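Local structure of WbbM protein (6U4B) at residues A[401-406]-A[413-418]; A[321-326]-A[331-336]. The protein is a trimeric, bifunctional glycosyltransferase of Klebsiella pneumoniae that acts as an O-antigen polymerase. All coordinates share one frame; numbering follows the deposited sequence.

Interaction 1: A[401-406]-A[413-418]. With MG (magnesium ion), chain C.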
# COMPACT_ATOMS: atom_id res chain seq x y z
N LYS A 401 34.61 7.75 0.43
CA LYS A 401 34.18 6.59 -0.34
C LYS A 401 32.76 6.80 -0.83
O LYS A 401 31.95 7.47 -0.18
CB LYS A 401 34.28 5.29 0.48
CG LYS A 401 35.71 4.86 0.76
CD LYS A 401 35.79 3.43 1.26
CE LYS A 401 35.10 3.26 2.60
NZ LYS A 401 35.33 1.90 3.16
N VAL A 402 32.46 6.21 -1.98
CA VAL A 402 31.19 6.37 -2.67
C VAL A 402 30.80 5.04 -3.30
O VAL A 402 31.65 4.34 -3.86
CB VAL A 402 31.29 7.48 -3.74
CG1 VAL A 402 30.38 7.19 -4.92
CG2 VAL A 402 30.98 8.84 -3.14
N VAL A 403 29.52 4.69 -3.22
CA VAL A 403 29.00 3.45 -3.79
C VAL A 403 28.20 3.79 -5.04
O VAL A 403 27.17 4.48 -4.96
CB VAL A 403 28.12 2.68 -2.79
CG1 VAL A 403 27.60 1.40 -3.41
CG2 VAL A 403 28.91 2.38 -1.52
N PHE A 404 28.68 3.33 -6.20
CA PHE A 404 27.89 3.41 -7.42
C PHE A 404 27.10 2.13 -7.61
O PHE A 404 27.57 1.04 -7.30
CB PHE A 404 28.77 3.65 -8.65
CG PHE A 404 28.02 3.52 -9.95
CD1 PHE A 404 27.38 4.62 -10.51
CD2 PHE A 404 27.91 2.29 -10.59
CE1 PHE A 404 26.67 4.50 -11.69
CE2 PHE A 404 27.19 2.16 -11.76
CZ PHE A 404 26.58 3.27 -12.32
N ILE A 405 25.89 2.27 -8.16
CA ILE A 405 25.06 1.11 -8.47
C ILE A 405 24.28 1.40 -9.75
O ILE A 405 23.77 2.51 -9.94
CB ILE A 405 24.14 0.76 -7.28
CG1 ILE A 405 23.31 -0.50 -7.58
CG2 ILE A 405 23.24 1.94 -6.90
CD1 ILE A 405 22.54 -1.01 -6.39
N ASP A 406 24.21 0.39 -10.62
CA ASP A 406 23.40 0.50 -11.83
C ASP A 406 21.94 0.80 -11.50
O ASP A 406 21.43 0.41 -10.44
CB ASP A 406 23.48 -0.80 -12.63
CG ASP A 406 24.58 -0.79 -13.67
OD1 ASP A 406 25.41 0.14 -13.66
OD2 ASP A 406 24.60 -1.71 -14.52
N ALA A 413 19.32 -5.46 0.80
CA ALA A 413 20.09 -5.31 2.02
C ALA A 413 20.54 -3.86 2.15
O ALA A 413 20.43 -3.06 1.22
CB ALA A 413 21.30 -6.25 2.03
N ASP A 414 21.05 -3.54 3.34
CA ASP A 414 21.58 -2.21 3.61
C ASP A 414 22.84 -1.98 2.77
O ASP A 414 23.82 -2.72 2.90
CB ASP A 414 21.89 -2.07 5.10
CG ASP A 414 22.46 -0.71 5.47
OD1 ASP A 414 22.47 0.20 4.61
OD2 ASP A 414 22.89 -0.56 6.63
N LEU A 415 22.80 -0.97 1.90
CA LEU A 415 23.98 -0.64 1.11
C LEU A 415 25.13 -0.15 1.98
O LEU A 415 26.28 -0.13 1.53
CB LEU A 415 23.64 0.43 0.06
CG LEU A 415 23.18 -0.05 -1.32
CD1 LEU A 415 22.90 1.15 -2.22
CD2 LEU A 415 24.22 -0.96 -1.94
N GLY A 416 24.85 0.24 3.23
CA GLY A 416 25.87 0.76 4.12
C GLY A 416 26.96 -0.22 4.48
O GLY A 416 28.07 0.22 4.82
N GLU A 417 26.68 -1.52 4.44
CA GLU A 417 27.72 -2.48 4.80
C GLU A 417 28.78 -2.62 3.72
O GLU A 417 29.87 -3.13 4.01
CB GLU A 417 27.11 -3.85 5.12
CG GLU A 417 26.12 -4.39 4.10
CD GLU A 417 25.33 -5.57 4.64
OE1 GLU A 417 25.67 -6.73 4.30
OE2 GLU A 417 24.37 -5.35 5.41
N LEU A 418 28.51 -2.16 2.49
CA LEU A 418 29.56 -2.07 1.50
C LEU A 418 30.62 -1.05 1.91
O LEU A 418 31.80 -1.21 1.56
CB LEU A 418 28.98 -1.70 0.13
CG LEU A 418 28.21 -2.80 -0.61
CD1 LEU A 418 27.79 -2.32 -1.98
CD2 LEU A 418 29.04 -4.07 -0.71
MG MG C . 23.00 -2.86 -15.36
O HOH W 1 34.48 -0.29 1.92
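V403 meets L415 and L418 in a buried contact whose direct side-chain touches are apolar. It lies in the glycosyltransferase family 8 region, on a segment that ends in a magnesium ligand. Segment 401-406 carries a sheet strand that leads into a DxD motif, as expected for a GT-A type fold. Segment 413-418 follows the short strand 409-411 and turns with helical backbone angles at 415-418. The V403 side chain starts with CB pointing at that turn, and it branches there. CG1 stands anti to the backbone N (chi1 -180°) and makes the contacts with both leucines. Its closest partner is CD1 of L418, at 4.0 Å. CD2 of L415 lies a little further from the same V403 CG1, at 4.4 Å. The other branch, CG2, stands beside the backbone N and faces CB of L418 at 4.4 Å. The side chains of V403 and L418 cross at about a right angle. V478 of strand 477-479 touches both of them and extends the apolar patch.

A polar link runs through water. K401 NZ donates to a water at 2.7 Å, and this water lies 2.9 Å from L418 O, where it can bridge the two segments. K401 NZ also bonds to L419 O, so the lysine tip is tied to the end of the turn. At the end of segment 401-406, D406 OD2 binds the magnesium ion at 2.1 Å. D408 and H560 bind the same ion, and D406 OD1 forms a salt bridge with R389, which probably helps to orient the carboxylate.

D414 OD1 accepts from G416 N at 2.8 Å in an Asx turn. The N-H points nearly straight at the oxygen (162°), yet it arrives from above the carboxylate plane, 69° out of it.

Interaction 2: A[321-326]-A[331-336]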
# COMPACT_ATOMS: atom_id res chain seq x y z
N ASN A 321 13.64 3.26 -3.92
CA ASN A 321 12.70 2.75 -2.94
C ASN A 321 13.25 1.51 -2.24
O ASN A 321 13.08 1.35 -1.02
CB ASN A 321 11.36 2.44 -3.60
CG ASN A 321 10.19 2.95 -2.79
OD1 ASN A 321 10.35 3.80 -1.91
ND2 ASN A 321 9.00 2.44 -3.08
N SER A 322 13.94 0.64 -2.98
CA SER A 322 14.55 -0.53 -2.35
C SER A 322 15.65 -0.13 -1.38
O SER A 322 15.82 -0.76 -0.33
CB SER A 322 15.09 -1.50 -3.41
OG SER A 322 16.38 -1.12 -3.87
N ILE A 323 16.40 0.92 -1.71
CA ILE A 323 17.44 1.41 -0.81
C ILE A 323 16.81 1.92 0.48
O ILE A 323 17.30 1.65 1.58
CB ILE A 323 18.29 2.49 -1.50
CG1 ILE A 323 19.04 1.89 -2.69
CG2 ILE A 323 19.26 3.12 -0.51
CD1 ILE A 323 19.81 2.91 -3.50
N ILE A 324 15.71 2.67 0.36
CA ILE A 324 15.02 3.19 1.54
C ILE A 324 14.47 2.06 2.39
O ILE A 324 14.55 2.09 3.63
CB ILE A 324 13.91 4.17 1.12
CG1 ILE A 324 14.51 5.42 0.48
CG2 ILE A 324 13.02 4.52 2.31
CD1 ILE A 324 13.47 6.38 -0.04
N ARG A 325 13.90 1.04 1.76
CA ARG A 325 13.22 -0.01 2.52
C ARG A 325 14.20 -0.86 3.32
O ARG A 325 13.82 -1.42 4.35
CB ARG A 325 12.40 -0.89 1.58
CG ARG A 325 11.21 -0.16 0.96
CD ARG A 325 10.39 -1.07 0.06
NE ARG A 325 9.61 -2.04 0.84
CZ ARG A 325 10.01 -3.28 1.10
NH1 ARG A 325 9.23 -4.08 1.81
NH2 ARG A 325 11.17 -3.71 0.65
N HIS A 326 15.46 -0.93 2.89
CA HIS A 326 16.50 -1.68 3.58
C HIS A 326 17.50 -0.78 4.29
O HIS A 326 18.57 -1.24 4.68
CB HIS A 326 17.22 -2.62 2.60
CG HIS A 326 16.34 -3.69 2.04
ND1 HIS A 326 16.10 -4.88 2.69
CD2 HIS A 326 15.63 -3.75 0.88
CE1 HIS A 326 15.29 -5.63 1.97
NE2 HIS A 326 14.99 -4.96 0.87
N LYS A 331 21.56 5.19 10.28
CA LYS A 331 22.49 5.65 9.27
C LYS A 331 21.83 6.71 8.40
O LYS A 331 20.60 6.79 8.32
CB LYS A 331 22.99 4.50 8.38
CG LYS A 331 23.83 3.46 9.10
CD LYS A 331 24.32 2.41 8.11
CE LYS A 331 24.97 1.23 8.83
NZ LYS A 331 25.36 0.15 7.88
N ASN A 332 22.66 7.53 7.76
CA ASN A 332 22.21 8.51 6.79
C ASN A 332 22.60 8.05 5.39
O ASN A 332 23.60 7.35 5.21
CB ASN A 332 22.80 9.89 7.08
CG ASN A 332 22.39 10.41 8.44
OD1 ASN A 332 21.30 10.12 8.93
ND2 ASN A 332 23.27 11.19 9.06
N TYR A 333 21.81 8.45 4.40
CA TYR A 333 22.00 8.00 3.03
C TYR A 333 21.97 9.21 2.10
O TYR A 333 20.95 9.91 2.02
CB TYR A 333 20.94 6.97 2.64
CG TYR A 333 21.06 5.68 3.42
CD1 TYR A 333 21.66 4.56 2.88
CD2 TYR A 333 20.57 5.59 4.73
CE1 TYR A 333 21.77 3.38 3.60
CE2 TYR A 333 20.68 4.43 5.45
CZ TYR A 333 21.28 3.32 4.89
OH TYR A 333 21.39 2.16 5.61
N ASP A 334 23.08 9.45 1.41
CA ASP A 334 23.30 10.61 0.55
C ASP A 334 23.23 10.11 -0.89
O ASP A 334 24.24 9.68 -1.46
CB ASP A 334 24.64 11.26 0.88
CG ASP A 334 24.92 12.52 0.06
OD1 ASP A 334 24.16 12.84 -0.88
OD2 ASP A 334 25.92 13.20 0.37
N ILE A 335 22.04 10.16 -1.48
CA ILE A 335 21.81 9.64 -2.82
C ILE A 335 21.92 10.80 -3.81
O ILE A 335 21.29 11.84 -3.63
CB ILE A 335 20.44 8.96 -2.94
CG1 ILE A 335 20.28 7.90 -1.85
CG2 ILE A 335 20.27 8.34 -4.31
CD1 ILE A 335 18.97 7.14 -1.92
N VAL A 336 22.74 10.61 -4.85
CA VAL A 336 22.90 11.60 -5.91
C VAL A 336 22.63 10.90 -7.24
O VAL A 336 23.29 9.90 -7.56
CB VAL A 336 24.29 12.24 -5.90
CG1 VAL A 336 24.46 13.15 -7.11
CG2 VAL A 336 24.52 13.01 -4.61
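I323 packs on Y333 and I335, the helix residue set against two strand residues. This is the return half of a beta-alpha-beta unit, in which helix 313-325 follows strand 302-309 and leads into strand 333-340.

The apolar contact passes through one methyl group. I323 CG2 lies 4.3 Å from I335 CD1. The same CG2 is 4.4 Å from Y333 CD1 and approaches the ring obliquely. With CG1 of I323 placed anti to the carbonyl carbon (chi1 -64°), CG2 is the branch left to face the strand. Y333 and I335 both present their side chains to the helix. D334, between them, projects to the other side of the strand.

The hydrogen bonds are local or lead elsewhere. R325 N donates to N321 O at 2.9 Å, an ordinary helical bond. S322 O takes H326 N at 3.2 Å as the helix ends. Y333 OH probably bonds to D414 and also accepts from D328 N, so the buried hydroxyl is held by the connecting loop and by a more distant part of the chain.

A ring-edge contact lies beside the helix end. S322 O sits in the plane of the H326 ring, with CD2 of H326 at 3.2 Å.

Charged groups act away from the contact. D334 OD1 forms a salt bridge with R363 of strand 360-366, and D334 OD2 bonds to Y399. R325 pairs with E581 of helix 576-583.

Strand 333-340 runs parallel to and between strands 302-309 and 360-366. I323 also touches V304 of the first, and I335 touches V360 and L362 of the second. Helix 313-325 therefore lies over this part of the sheet, with helix 576-583 against S322 and R325.

The two contacts lie 9 Å apart, centre to centre, within the family 8 region. They come in series along the chain: interaction 2 closes before interaction 1 opens. Strands 333-340 and 402-405 flank strand 302-309, so both contacts build on one sheet. D414 joins them directly. Its OD2 pairs with K331 NZ in a salt bridge at 2.9 Å, next to its link with Y333. D414 CB also packs against H326 O. The loop after strand 409-411 is thus pinned to the end of the beta-alpha-beta unit. Interaction 1 holds a magnesium ligand, whereas the side chain of I323 in interaction 2 is about 14 Å from the ion.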